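Local atomic coordinates of L-arabinose ABC transporter, periplasmic L-arabinose-binding protein (Burkholderia thailandensis, PDB entry 4KZK), a protein that probably captures L-arabinose in the periplasm for uptake by an ABC transporter, and is seen here holding beta-D-galactose between its two lobes. Residues I261-G267 with F283-L289; A211-F217 with D241-A246; G152-A156 with A192-F198; L288-R292 with A331-L337; E168-L174 with F230-F236. One frame throughout, in Å; residues are numbered along the deposited sequence.

Interaction 1 (I261-G267 with F283-L289); sequences IAVGING and FFGSILL. With GAL (beta-D-galactopyranose), chain B.
Ala262 O opens the backbone pairing of strands 261-264 and 283-288 by accepting from Phe284 N at 2.8 Å and weakly from Gly285 N. That double acceptance marks a beta bulge, since Ala262 pairs with Phe283 but Val263 with Gly285. The parallel ladder continues with bonds from Gly264 N to Gly285 O, Ile287 N to Gly264 O, Asn266 N to Ile287 O at 2.8 Å and Leu289 N to Asn266 O. Apolar contacts are fewer: Val263 CG2 meets the edge of the Phe284 ring at CD2 (4.0 Å), and Ile265 CG2 touches Leu289 CD1. Ser286 OG accepts a weak bond from Gly267 N and is held more firmly by Asp240. A water donates to Asn266 O and Leu289 O. With Asn266 CG anti to its carbonyl carbon (chi1 -73°), the amide faces the galactose: OD1 accepts from GAL O4 at 2.6 Å and ND2 donates to GAL O3 at 3.0 Å, an almost straight bond (170°). Asn239, Arg185 and others also bind it. Leu289 CD1 lies 3.3 Å from Asn266 OD1 and 3.9 Å from GAL C6. C-terminal strand ends of beta-alpha-beta units lining the sugar site are characteristic of periplasmic sugar-binding proteins.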
# COMPACT_ATOMS: atom_id res chain seq x y z
N ILE A 261 9.84 1.98 17.26
CA ILE A 261 8.88 2.92 16.65
C ILE A 261 8.69 2.53 15.19
O ILE A 261 9.60 2.68 14.38
CB ILE A 261 9.36 4.38 16.74
CG1 ILE A 261 9.57 4.77 18.20
CG2 ILE A 261 8.37 5.31 16.07
CD1 ILE A 261 10.31 6.07 18.36
N ALA A 262 7.51 2.02 14.88
CA ALA A 262 7.19 1.57 13.54
C ALA A 262 6.01 2.35 13.01
O ALA A 262 5.04 2.55 13.73
CB ALA A 262 6.87 0.07 13.56
N VAL A 263 6.09 2.77 11.75
CA VAL A 263 5.01 3.54 11.13
C VAL A 263 4.71 2.94 9.77
O VAL A 263 5.62 2.73 8.96
CB VAL A 263 5.38 5.05 11.00
CG1 VAL A 263 4.36 5.82 10.16
CG2 VAL A 263 5.53 5.66 12.37
N GLY A 264 3.45 2.63 9.55
CA GLY A 264 3.00 2.04 8.30
C GLY A 264 2.42 3.02 7.31
O GLY A 264 2.55 4.24 7.49
N ILE A 265 1.84 2.45 6.26
CA ILE A 265 1.10 3.18 5.23
C ILE A 265 -0.21 2.43 4.97
O ILE A 265 -0.19 1.20 4.83
CB ILE A 265 1.89 3.30 3.92
CG1 ILE A 265 3.17 4.10 4.15
CG2 ILE A 265 1.03 3.91 2.83
CD1 ILE A 265 4.16 3.97 3.01
N ASN A 266 -1.31 3.20 4.99
CA ASN A 266 -2.70 2.87 4.59
C ASN A 266 -3.68 3.45 5.58
O ASN A 266 -4.60 4.12 5.21
CB ASN A 266 -2.98 1.38 4.44
CG ASN A 266 -2.36 0.78 3.21
OD1 ASN A 266 -1.91 1.49 2.32
ND2 ASN A 266 -2.38 -0.55 3.14
N GLY A 267 -3.45 3.18 6.86
CA GLY A 267 -4.35 3.64 7.91
C GLY A 267 -5.69 2.92 7.95
O GLY A 267 -6.68 3.42 8.49
N PHE A 283 3.81 -0.61 16.88
CA PHE A 283 3.16 0.04 15.75
C PHE A 283 2.59 1.37 16.26
O PHE A 283 1.52 1.40 16.89
CB PHE A 283 2.08 -0.86 15.19
CG PHE A 283 1.54 -0.39 13.87
CD1 PHE A 283 0.58 0.59 13.81
CD2 PHE A 283 2.02 -0.93 12.69
CE1 PHE A 283 0.08 1.01 12.60
CE2 PHE A 283 1.52 -0.51 11.47
CZ PHE A 283 0.56 0.48 11.43
N PHE A 284 3.33 2.44 15.97
CA PHE A 284 3.09 3.74 16.55
C PHE A 284 2.10 4.56 15.72
O PHE A 284 1.28 5.30 16.24
CB PHE A 284 4.42 4.48 16.66
CG PHE A 284 4.26 5.92 16.99
CD1 PHE A 284 3.88 6.31 18.25
CD2 PHE A 284 4.45 6.89 16.02
CE1 PHE A 284 3.70 7.65 18.54
CE2 PHE A 284 4.26 8.23 16.30
CZ PHE A 284 3.89 8.61 17.57
N GLY A 285 2.20 4.45 14.41
CA GLY A 285 1.36 5.28 13.56
C GLY A 285 1.29 4.74 12.15
O GLY A 285 1.94 3.75 11.82
N SER A 286 0.51 5.42 11.30
CA SER A 286 0.38 5.05 9.90
C SER A 286 0.05 6.26 9.07
O SER A 286 -0.59 7.18 9.56
CB SER A 286 -0.75 4.01 9.77
OG SER A 286 -0.93 3.60 8.44
N ILE A 287 0.45 6.26 7.80
CA ILE A 287 0.01 7.35 6.92
C ILE A 287 -1.33 6.94 6.32
O ILE A 287 -1.41 5.97 5.52
CB ILE A 287 1.03 7.68 5.81
CG1 ILE A 287 2.43 7.94 6.37
CG2 ILE A 287 0.51 8.85 4.97
CD1 ILE A 287 2.48 9.04 7.41
N LEU A 288 -2.37 7.65 6.74
CA LEU A 288 -3.72 7.40 6.33
C LEU A 288 -3.89 7.81 4.88
O LEU A 288 -3.66 8.98 4.54
CB LEU A 288 -4.69 8.20 7.20
CG LEU A 288 -6.17 8.11 6.84
CD1 LEU A 288 -6.72 6.70 7.06
CD2 LEU A 288 -7.01 9.12 7.62
N LEU A 289 -4.25 6.85 4.05
CA LEU A 289 -4.63 7.08 2.66
C LEU A 289 -6.15 7.18 2.50
O LEU A 289 -6.93 6.91 3.42
CB LEU A 289 -4.10 5.93 1.80
CG LEU A 289 -2.59 5.68 1.86
CD1 LEU A 289 -2.26 4.51 0.95
CD2 LEU A 289 -1.73 6.89 1.51
C1 GAL B . -0.41 -1.29 -2.73
C2 GAL B . -0.33 -1.99 -1.38
C3 GAL B . -1.57 -1.61 -0.57
C4 GAL B . -1.70 -0.09 -0.51
C5 GAL B . -1.74 0.47 -1.92
C6 GAL B . -1.81 1.99 -1.93
O1 GAL B . 0.80 -1.56 -3.41
O2 GAL B . -0.28 -3.38 -1.60
O3 GAL B . -1.53 -2.17 0.75
O4 GAL B . -0.66 0.48 0.25
O5 GAL B . -0.53 0.11 -2.57
O6 GAL B . -1.84 2.48 -3.26
O HOH W 1 -7.31 4.34 4.48

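Interaction 2 (A211-F217 with D241-A246); sequences ADTEGAF and DTTVGA
The Phe217 ring receives Gly245 O at its edge, near the ring plane, with Phe217 CD1 3.6 Å from that oxygen. With CG anti to the backbone N (chi1 180°), the ring lies alongside the Gly245 carbonyl, and Phe217 CA adds a C-H...O contact to the same oxygen. The carboxylate of Asp212 turns the other way, to its own helix: as N-cap of helix 213-226, its OD1 accepts from Gly215 N at 2.9 Å, nearly along the C-O axis, and also bonds Thr210. The motif is close packing of two neighbouring helices of an alpha/beta lobe, whose short segments 213-217 and 241-246 approach to 7.1 Å at 37°.

Small residues permit that approach. Gly245 faces helix 213-226 without a side chain, its CA 3.7 Å from Thr213 CG2 and 4.0 Å from Ala216 CB. Ala216 CB presses against Thr242 O at 3.0 Å, and Thr242 CG2 reaches back to Asp212 N at 3.6 Å. Thr242 OG1 is hydrogen-bonded to Asn239 OD1, and so probably helps to position that galactose-binding side chain. Ala216 and Ala246 also touch Leu174 of strand 170-175, which places the helix pair against the sheet. At the N-terminal end of the contact, Asp241 O takes two donors from opposite faces of its carbonyl plane: Gly245 N within the helix, and Thr213 OG1 across the contact at 2.9 Å.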
# COMPACT_ATOMS: atom_id res chain seq x y z
N ALA A 211 5.43 -9.43 -0.30
CA ALA A 211 5.12 -8.14 0.27
C ALA A 211 3.85 -8.26 1.10
O ALA A 211 2.77 -7.78 0.71
CB ALA A 211 4.94 -7.11 -0.83
N ASP A 212 3.98 -8.95 2.23
CA ASP A 212 2.83 -9.23 3.09
C ASP A 212 3.34 -9.46 4.51
O ASP A 212 4.54 -9.40 4.76
CB ASP A 212 1.96 -10.38 2.54
CG ASP A 212 2.74 -11.66 2.29
OD1 ASP A 212 3.87 -11.81 2.84
OD2 ASP A 212 2.25 -12.49 1.49
N THR A 213 2.45 -9.69 5.47
CA THR A 213 2.89 -9.77 6.85
C THR A 213 3.87 -10.94 7.03
O THR A 213 4.87 -10.81 7.72
CB THR A 213 1.71 -9.88 7.84
OG1 THR A 213 0.77 -8.83 7.55
CG2 THR A 213 2.20 -9.77 9.26
N GLU A 214 3.56 -12.09 6.43
CA GLU A 214 4.44 -13.25 6.54
C GLU A 214 5.84 -12.94 6.02
O GLU A 214 6.84 -13.25 6.67
CB GLU A 214 3.86 -14.46 5.78
CG GLU A 214 4.68 -15.72 5.90
CD GLU A 214 4.18 -16.83 5.00
OE1 GLU A 214 3.25 -16.58 4.19
OE2 GLU A 214 4.70 -17.96 5.10
N GLY A 215 5.91 -12.33 4.84
CA GLY A 215 7.21 -11.97 4.25
C GLY A 215 8.03 -11.03 5.12
O GLY A 215 9.24 -11.19 5.29
N ALA A 216 7.35 -10.03 5.68
CA ALA A 216 7.97 -9.08 6.56
C ALA A 216 8.43 -9.71 7.87
O ALA A 216 9.50 -9.38 8.34
CB ALA A 216 7.00 -7.95 6.86
N PHE A 217 7.58 -10.55 8.47
CA PHE A 217 7.89 -11.24 9.71
C PHE A 217 9.19 -12.04 9.54
O PHE A 217 10.12 -11.95 10.35
CB PHE A 217 6.72 -12.14 10.14
CG PHE A 217 6.95 -12.89 11.41
CD1 PHE A 217 6.70 -12.31 12.64
CD2 PHE A 217 7.40 -14.21 11.38
CE1 PHE A 217 6.92 -13.03 13.81
CE2 PHE A 217 7.63 -14.92 12.53
CZ PHE A 217 7.39 -14.33 13.76
N ASP A 241 0.59 -3.80 6.63
CA ASP A 241 0.72 -5.24 6.76
C ASP A 241 2.17 -5.68 6.94
O ASP A 241 2.48 -6.46 7.83
CB ASP A 241 0.12 -5.91 5.53
CG ASP A 241 -1.33 -5.52 5.30
OD1 ASP A 241 -1.67 -4.36 5.55
OD2 ASP A 241 -2.09 -6.34 4.77
N THR A 242 3.05 -5.15 6.10
CA THR A 242 4.46 -5.46 6.18
C THR A 242 5.04 -4.88 7.46
O THR A 242 5.70 -5.58 8.20
CB THR A 242 5.22 -5.00 4.91
OG1 THR A 242 4.93 -3.63 4.61
CG2 THR A 242 4.79 -5.84 3.77
N THR A 243 4.72 -3.63 7.76
CA THR A 243 5.20 -2.99 8.98
C THR A 243 4.89 -3.79 10.22
O THR A 243 5.75 -3.98 11.09
CB THR A 243 4.68 -1.53 9.07
OG1 THR A 243 5.11 -0.82 7.90
CG2 THR A 243 5.21 -0.83 10.30
N VAL A 244 3.65 -4.29 10.31
CA VAL A 244 3.21 -5.07 11.48
C VAL A 244 4.00 -6.37 11.58
O VAL A 244 4.25 -6.89 12.67
CB VAL A 244 1.70 -5.39 11.42
CG1 VAL A 244 1.35 -6.62 12.27
CG2 VAL A 244 0.91 -4.19 11.84
N GLY A 245 4.38 -6.93 10.44
CA GLY A 245 5.23 -8.11 10.48
C GLY A 245 6.52 -7.90 11.25
O GLY A 245 6.94 -8.76 12.04
N ALA A 246 7.15 -6.74 11.04
CA ALA A 246 8.37 -6.39 11.77
C ALA A 246 8.10 -6.17 13.26
O ALA A 246 8.91 -6.50 14.13
CB ALA A 246 9.05 -5.17 11.15

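Interaction 3 (G152-A156 with A192-F198); sequences GDAIA and ALKAAGF
Gly152 meets Ala192 at the point where the two backbones come closest, 4.9 Å between CA atoms. Lacking a side chain, it lets Ala192 CB approach its CA to 3.8 Å, while Gly152 O lies 3.6 Å from Leu193 CD2. The next residue, Asp153, starts away from helix 180-195, but its carboxylate swings back, with OD1 3.5 Å from Ala192 CB. A water bridges the same pair, donating to Asp153 OD1 and to Ala192 O, both at 2.8 Å, so this polar link is indirect. Ile155 points into the contact; its CG2 branch, anti to the backbone N, crosses Leu193 at a slant and touches CD2 at 3.7 Å, and it also packs on Val234 and Phe236 of the sheet. Ala156 finishes the walk against the end of the partner helix, its CB 3.6 Å from Ala196 CB and its CA 4.1 Å from Phe198 CE1. Leu193 CD2 covers one face of the Phe198 ring, toward the rim. That ring is brought back by a Schellman motif, in which Phe198 N bonds Leu193 O and Gly197 N bonds Lys194 O. Helices 144-161 and 180-195, side by side on the Val234 and Phe236 face, form one layer of this lobe's alpha/beta sandwich.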
# COMPACT_ATOMS: atom_id res chain seq x y z
N GLY A 152 9.03 8.66 7.56
CA GLY A 152 10.28 8.93 8.24
C GLY A 152 10.20 10.11 9.17
O GLY A 152 10.74 10.07 10.29
N ASP A 153 9.47 11.16 8.77
CA ASP A 153 9.31 12.32 9.64
C ASP A 153 8.57 11.97 10.91
O ASP A 153 8.94 12.42 12.01
CB ASP A 153 8.56 13.44 8.92
CG ASP A 153 9.37 14.14 7.86
OD1 ASP A 153 10.61 13.96 7.73
OD2 ASP A 153 8.70 14.94 7.15
N ALA A 154 7.51 11.17 10.77
CA ALA A 154 6.69 10.71 11.92
C ALA A 154 7.57 9.93 12.89
O ALA A 154 7.53 10.15 14.09
CB ALA A 154 5.54 9.84 11.46
N ILE A 155 8.38 9.03 12.35
CA ILE A 155 9.24 8.21 13.17
C ILE A 155 10.26 9.10 13.89
O ILE A 155 10.44 8.99 15.11
CB ILE A 155 9.98 7.15 12.30
CG1 ILE A 155 8.98 6.09 11.80
CG2 ILE A 155 11.08 6.50 13.11
CD1 ILE A 155 9.56 5.09 10.83
N ALA A 156 10.91 10.00 13.15
CA ALA A 156 11.94 10.91 13.72
C ALA A 156 11.36 11.75 14.86
O ALA A 156 12.01 11.95 15.91
CB ALA A 156 12.50 11.82 12.65
N ALA A 192 14.15 10.65 4.73
CA ALA A 192 13.68 11.51 5.83
C ALA A 192 14.42 11.20 7.14
O ALA A 192 14.74 12.10 7.91
CB ALA A 192 12.16 11.40 6.01
N LEU A 193 14.69 9.93 7.40
CA LEU A 193 15.38 9.55 8.63
C LEU A 193 16.85 10.03 8.62
O LEU A 193 17.36 10.55 9.62
CB LEU A 193 15.28 8.05 8.88
CG LEU A 193 13.90 7.59 9.35
CD1 LEU A 193 13.75 6.10 9.17
CD2 LEU A 193 13.64 7.96 10.80
N LYS A 194 17.53 9.86 7.49
CA LYS A 194 18.91 10.36 7.39
C LYS A 194 18.96 11.87 7.56
O LYS A 194 19.87 12.38 8.20
CB LYS A 194 19.53 9.94 6.08
CG LYS A 194 19.82 8.44 6.02
CD LYS A 194 20.75 8.09 4.86
CE LYS A 194 20.19 8.51 3.51
NZ LYS A 194 20.99 7.97 2.39
N ALA A 195 17.96 12.57 7.04
CA ALA A 195 17.86 14.05 7.17
C ALA A 195 17.64 14.48 8.62
O ALA A 195 17.89 15.64 8.97
CB ALA A 195 16.72 14.57 6.30
N ALA A 196 17.19 13.55 9.45
CA ALA A 196 16.90 13.78 10.85
C ALA A 196 18.01 13.26 11.75
O ALA A 196 17.87 13.24 12.97
CB ALA A 196 15.58 13.11 11.22
N GLY A 197 19.10 12.80 11.16
CA GLY A 197 20.27 12.41 11.95
C GLY A 197 20.44 10.93 12.21
O GLY A 197 21.38 10.53 12.91
N PHE A 198 19.58 10.10 11.63
CA PHE A 198 19.79 8.65 11.68
C PHE A 198 20.93 8.33 10.74
O PHE A 198 21.10 8.98 9.71
CB PHE A 198 18.50 7.90 11.30
CG PHE A 198 17.43 7.97 12.35
CD1 PHE A 198 16.70 9.15 12.54
CD2 PHE A 198 17.15 6.88 13.14
CE1 PHE A 198 15.72 9.23 13.52
CE2 PHE A 198 16.15 6.95 14.11
CZ PHE A 198 15.46 8.13 14.31
O HOH W 2 13.27 14.40 8.33

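Interaction 4 (L288-R292 with A331-L337); sequences LLNPR and ARAQLGL
The C-terminal helix 328-334 and the tail after it pack on the turn that leads from strand 283-288 into helix 291-308. Leu288 buries the largest area of any residue in this contact: with CG anti to the backbone N (chi1 177°), its two methyls spread over the last turn of the helix and the tail. Leu288 CD2 meets Leu335 CD1 tip to tip at 3.7 Å, and Leu288 CD1 lies 3.8 Å from Arg332 CG, the two side chains crossing at about a right angle. Leu337 slides past Leu288 in the opposite direction, its CD1 4.0 Å from Leu288 CD1. Leu337 CD2 rests against Pro291 CD at 3.8 Å. Arg332 bends at chi3 (52°), and its NH1 bonds Gly267 O outside these segments, while Leu337 CB lies over one guanidinium face. The polar link across the contact is weak: Arg292 NH2 donates edge-on to Gly336 O at 3.0 Å, with an N-H...O angle of 126°. Asn290 OD1 accepts a weak capping bond from Arg292 N, and Arg332 O takes Leu335 N and Leu337 N from opposite faces of its plane. The pairing joins an N-capped helix start to a helix end closed by a Schellman motif at Gly336.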
# COMPACT_ATOMS: atom_id res chain seq x y z
N LEU A 288 -2.37 7.65 6.74
CA LEU A 288 -3.72 7.40 6.33
C LEU A 288 -3.89 7.81 4.88
O LEU A 288 -3.66 8.98 4.54
CB LEU A 288 -4.69 8.20 7.20
CG LEU A 288 -6.17 8.11 6.84
CD1 LEU A 288 -6.72 6.70 7.06
CD2 LEU A 288 -7.01 9.12 7.62
N LEU A 289 -4.25 6.85 4.05
CA LEU A 289 -4.63 7.08 2.66
C LEU A 289 -6.15 7.18 2.50
O LEU A 289 -6.93 6.91 3.42
CB LEU A 289 -4.10 5.93 1.80
CG LEU A 289 -2.59 5.68 1.86
CD1 LEU A 289 -2.26 4.51 0.95
CD2 LEU A 289 -1.73 6.89 1.51
N ASN A 290 -6.57 7.54 1.29
CA ASN A 290 -7.98 7.80 1.01
C ASN A 290 -8.58 6.78 0.02
O ASN A 290 -8.52 6.99 -1.20
CB ASN A 290 -8.18 9.22 0.50
CG ASN A 290 -9.64 9.60 0.46
OD1 ASN A 290 -10.51 8.73 0.55
ND2 ASN A 290 -9.93 10.89 0.31
N PRO A 291 -9.21 5.70 0.53
CA PRO A 291 -9.71 4.69 -0.39
C PRO A 291 -10.96 5.12 -1.15
O PRO A 291 -11.40 4.44 -2.08
CB PRO A 291 -10.03 3.51 0.52
CG PRO A 291 -10.41 4.15 1.82
CD PRO A 291 -9.44 5.30 1.94
N ARG A 292 -11.57 6.23 -0.75
CA ARG A 292 -12.64 6.80 -1.57
C ARG A 292 -12.09 7.24 -2.93
O ARG A 292 -12.74 7.04 -3.97
CB ARG A 292 -13.29 7.99 -0.88
CG ARG A 292 -14.54 8.45 -1.60
CD ARG A 292 -15.18 9.63 -0.89
NE ARG A 292 -15.59 9.30 0.47
CZ ARG A 292 -16.78 8.82 0.82
NH1 ARG A 292 -17.71 8.55 -0.09
NH2 ARG A 292 -17.03 8.59 2.12
N ALA A 331 -9.36 11.81 12.33
CA ALA A 331 -8.78 11.94 10.98
C ALA A 331 -9.58 11.14 9.97
O ALA A 331 -9.86 11.62 8.86
CB ALA A 331 -7.34 11.50 10.94
N ARG A 332 -9.92 9.91 10.34
CA ARG A 332 -10.69 9.07 9.46
C ARG A 332 -12.08 9.65 9.25
O ARG A 332 -12.54 9.71 8.11
CB ARG A 332 -10.73 7.64 9.99
CG ARG A 332 -9.40 6.91 9.81
CD ARG A 332 -9.39 5.51 10.42
NE ARG A 332 -10.54 4.76 9.94
CZ ARG A 332 -10.57 4.04 8.82
NH1 ARG A 332 -9.47 3.86 8.08
NH2 ARG A 332 -11.70 3.48 8.44
N ALA A 333 -12.75 10.12 10.31
CA ALA A 333 -14.10 10.70 10.18
C ALA A 333 -14.11 11.95 9.30
O ALA A 333 -15.07 12.21 8.57
CB ALA A 333 -14.69 10.99 11.55
N GLN A 334 -13.05 12.75 9.37
CA GLN A 334 -13.00 13.96 8.56
C GLN A 334 -12.79 13.67 7.07
O GLN A 334 -13.02 14.55 6.26
CB GLN A 334 -11.94 14.92 9.11
CG GLN A 334 -12.42 15.54 10.43
CD GLN A 334 -11.42 16.43 11.16
OE1 GLN A 334 -10.34 16.72 10.67
NE2 GLN A 334 -11.80 16.86 12.35
N LEU A 335 -12.42 12.43 6.73
CA LEU A 335 -12.45 11.95 5.33
C LEU A 335 -13.72 11.15 5.00
O LEU A 335 -13.89 10.70 3.85
CB LEU A 335 -11.24 11.06 5.04
CG LEU A 335 -9.85 11.65 5.10
CD1 LEU A 335 -8.81 10.59 4.77
CD2 LEU A 335 -9.77 12.84 4.17
N GLY A 336 -14.58 10.94 5.98
CA GLY A 336 -15.80 10.16 5.77
C GLY A 336 -15.53 8.68 5.64
O GLY A 336 -16.28 7.98 4.98
N LEU A 337 -14.48 8.20 6.30
CA LEU A 337 -14.06 6.79 6.19
C LEU A 337 -14.64 5.95 7.29
O LEU A 337 -14.58 4.72 7.15
CB LEU A 337 -12.55 6.67 6.27
CG LEU A 337 -11.74 7.34 5.18
CD1 LEU A 337 -10.29 6.91 5.32
CD2 LEU A 337 -12.28 7.04 3.78
OXT LEU A 337 -15.12 6.48 8.31

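Interaction 5 (E168-L174 with F230-F236); sequences EVGVLRL and FRHWVAF
Phe230 and Trp233 both turn a ring face to Gly170. Gly170 CA sits over the centre of the Phe230 ring, 3.5 Å from its centroid and 8° off the normal, in a CH-pi contact. Toward the Trp233 six-membered ring the same CA is more offset, 4.1 Å from the centroid and 26° off the normal. The two rings flank Gly170 CA from directions roughly at right angles, and the absence of a side chain allows both to come so near; Phe230 CB shares that Trp233 face.

Phe236 is oriented differently. Its CG stands between the backbone N and carbonyl carbon (chi1 48°), which lays the ring back across the neighbouring strand. Leu172 O lies over one face toward the rim, Val171 CG1 touches the edge at CE1, 3.7 Å away, and Arg173 CG approaches CE2. The guanidinium of Arg173 leads off to salt bridges with Asp205 and Asp177. Val171 and Val234 lie side by side, pointing the same way, with CG2 methyls 4.0 Å apart, whereas Val169 crosses Val234 at about a right angle. Opposite that valine face, Leu172 CB packs on Ala235 CB at 3.9 Å.

A parallel ladder runs beneath. Gly170 N donates to His232 O, Val234 N to Gly170 O, Leu172 N to Val234 O at 2.8 Å, and Leu174 N to Phe236 O; Phe236 N to Leu172 O is weak at 3.4 Å. Strand 203-207 flanks strand 170-175, strand 260-264 flanks strand 233-236, helices 144-161 and 180-195 cover the Val234 and Phe236 face, and helix 213-226 covers Leu172.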
# COMPACT_ATOMS: atom_id res chain seq x y z
N GLU A 168 22.31 6.35 17.01
CA GLU A 168 22.52 5.02 17.56
C GLU A 168 21.37 4.06 17.30
O GLU A 168 21.40 2.92 17.76
CB GLU A 168 22.80 5.11 19.06
CG GLU A 168 24.18 5.68 19.37
CD GLU A 168 24.51 5.65 20.85
OE1 GLU A 168 23.56 5.57 21.67
OE2 GLU A 168 25.71 5.73 21.19
N VAL A 169 20.36 4.50 16.55
CA VAL A 169 19.13 3.72 16.36
C VAL A 169 19.23 2.81 15.13
O VAL A 169 19.68 3.23 14.07
CB VAL A 169 17.90 4.64 16.28
CG1 VAL A 169 16.63 3.84 15.99
CG2 VAL A 169 17.73 5.40 17.59
N GLY A 170 18.84 1.55 15.30
CA GLY A 170 18.73 0.64 14.17
C GLY A 170 17.56 1.03 13.30
O GLY A 170 16.49 1.32 13.81
N VAL A 171 17.78 1.04 11.98
CA VAL A 171 16.76 1.42 10.99
C VAL A 171 16.43 0.18 10.15
O VAL A 171 17.22 -0.23 9.30
CB VAL A 171 17.25 2.59 10.12
CG1 VAL A 171 16.22 2.98 9.08
CG2 VAL A 171 17.58 3.77 11.02
N LEU A 172 15.28 -0.42 10.44
CA LEU A 172 14.85 -1.63 9.74
C LEU A 172 14.02 -1.26 8.51
O LEU A 172 12.87 -0.85 8.62
CB LEU A 172 14.05 -2.54 10.66
CG LEU A 172 13.73 -3.92 10.06
CD1 LEU A 172 15.02 -4.67 9.79
CD2 LEU A 172 12.80 -4.70 10.97
N ARG A 173 14.60 -1.45 7.33
CA ARG A 173 13.92 -1.16 6.07
C ARG A 173 13.39 -2.46 5.46
O ARG A 173 14.14 -3.23 4.86
CB ARG A 173 14.87 -0.48 5.10
CG ARG A 173 14.20 -0.01 3.82
CD ARG A 173 15.19 0.57 2.83
NE ARG A 173 15.88 -0.44 2.04
CZ ARG A 173 15.46 -0.96 0.89
NH1 ARG A 173 16.22 -1.84 0.26
NH2 ARG A 173 14.30 -0.61 0.35
N LEU A 174 12.09 -2.69 5.61
CA LEU A 174 11.45 -3.85 4.99
C LEU A 174 11.32 -3.58 3.52
O LEU A 174 10.61 -2.65 3.13
CB LEU A 174 10.06 -4.10 5.57
CG LEU A 174 10.00 -4.52 7.03
CD1 LEU A 174 8.55 -4.34 7.52
CD2 LEU A 174 10.49 -5.93 7.22
N PHE A 230 21.83 -3.26 18.43
CA PHE A 230 20.94 -2.11 18.62
C PHE A 230 20.01 -2.31 19.80
O PHE A 230 19.45 -3.39 19.97
CB PHE A 230 20.11 -1.86 17.36
CG PHE A 230 20.93 -1.44 16.17
CD1 PHE A 230 21.61 -0.23 16.18
CD2 PHE A 230 21.01 -2.23 15.04
CE1 PHE A 230 22.36 0.18 15.09
CE2 PHE A 230 21.76 -1.83 13.94
CZ PHE A 230 22.44 -0.63 13.97
N ARG A 231 19.84 -1.26 20.60
CA ARG A 231 18.87 -1.29 21.68
C ARG A 231 17.53 -0.74 21.18
O ARG A 231 16.46 -1.29 21.47
CB ARG A 231 19.39 -0.46 22.85
CG ARG A 231 18.47 -0.40 24.05
CD ARG A 231 18.47 -1.68 24.86
NE ARG A 231 17.20 -1.81 25.57
CZ ARG A 231 16.81 -2.87 26.28
NH1 ARG A 231 17.60 -3.94 26.40
NH2 ARG A 231 15.62 -2.85 26.86
N HIS A 232 17.61 0.34 20.42
CA HIS A 232 16.44 0.99 19.88
C HIS A 232 16.35 0.73 18.40
O HIS A 232 17.37 0.77 17.68
CB HIS A 232 16.52 2.50 20.10
CG HIS A 232 16.38 2.92 21.52
ND1 HIS A 232 16.98 4.06 22.01
CD2 HIS A 232 15.68 2.38 22.55
CE1 HIS A 232 16.66 4.20 23.29
NE2 HIS A 232 15.87 3.20 23.64
N TRP A 233 15.11 0.52 17.94
CA TRP A 233 14.82 0.31 16.52
C TRP A 233 13.69 1.17 16.01
O TRP A 233 12.78 1.50 16.75
CB TRP A 233 14.38 -1.13 16.28
CG TRP A 233 15.47 -2.14 16.29
CD1 TRP A 233 15.88 -2.87 17.37
CD2 TRP A 233 16.26 -2.56 15.18
NE1 TRP A 233 16.91 -3.71 16.99
CE2 TRP A 233 17.14 -3.56 15.64
CE3 TRP A 233 16.29 -2.21 13.82
CZ2 TRP A 233 18.06 -4.19 14.80
CZ3 TRP A 233 17.20 -2.84 12.99
CH2 TRP A 233 18.07 -3.82 13.48
N VAL A 234 13.75 1.47 14.72
CA VAL A 234 12.59 1.97 13.99
C VAL A 234 12.38 1.04 12.80
O VAL A 234 13.32 0.35 12.35
CB VAL A 234 12.77 3.44 13.54
CG1 VAL A 234 13.08 4.36 14.73
CG2 VAL A 234 13.86 3.59 12.51
N ALA A 235 11.15 1.00 12.30
CA ALA A 235 10.84 0.09 11.22
C ALA A 235 9.72 0.62 10.36
O ALA A 235 8.85 1.35 10.84
CB ALA A 235 10.48 -1.30 11.75
N PHE A 236 9.73 0.22 9.11
CA PHE A 236 8.71 0.62 8.16
C PHE A 236 8.83 -0.26 6.94
O PHE A 236 9.88 -0.84 6.66
CB PHE A 236 8.94 2.10 7.77
CG PHE A 236 10.37 2.41 7.40
CD1 PHE A 236 11.29 2.75 8.39
CD2 PHE A 236 10.81 2.31 6.09
CE1 PHE A 236 12.61 3.00 8.08
CE2 PHE A 236 12.12 2.56 5.78
CZ PHE A 236 13.03 2.91 6.77
O HOH W 3 20.26 1.57 19.89

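Interactions 1 and 5 are parallel pairings in one sheet, separated by the pairing of 260-264 with 233-236, where Ile261 bonds Trp233 and Ala235, and both rest on buried backbone bonds. Interactions 2 and 3 are helix pairs packed on that sheet: interaction 2 touches Leu172 and Leu174, whereas interaction 3 touches Val169, Val234 and Phe236. Both rely on glycine and alanine, yet interaction 2 has a direct hydroxyl-to-carbonyl bond and interaction 3 a water bridge. Interaction 4 is partly buried and leucine-rich. Interaction 1 alone contributes hydrogen bonds to the sugar; interaction 4 shares Leu288 and the pocket residue Leu289 with it, interaction 2 lies beside the pocket, and interactions 3 and 5 lie farther out.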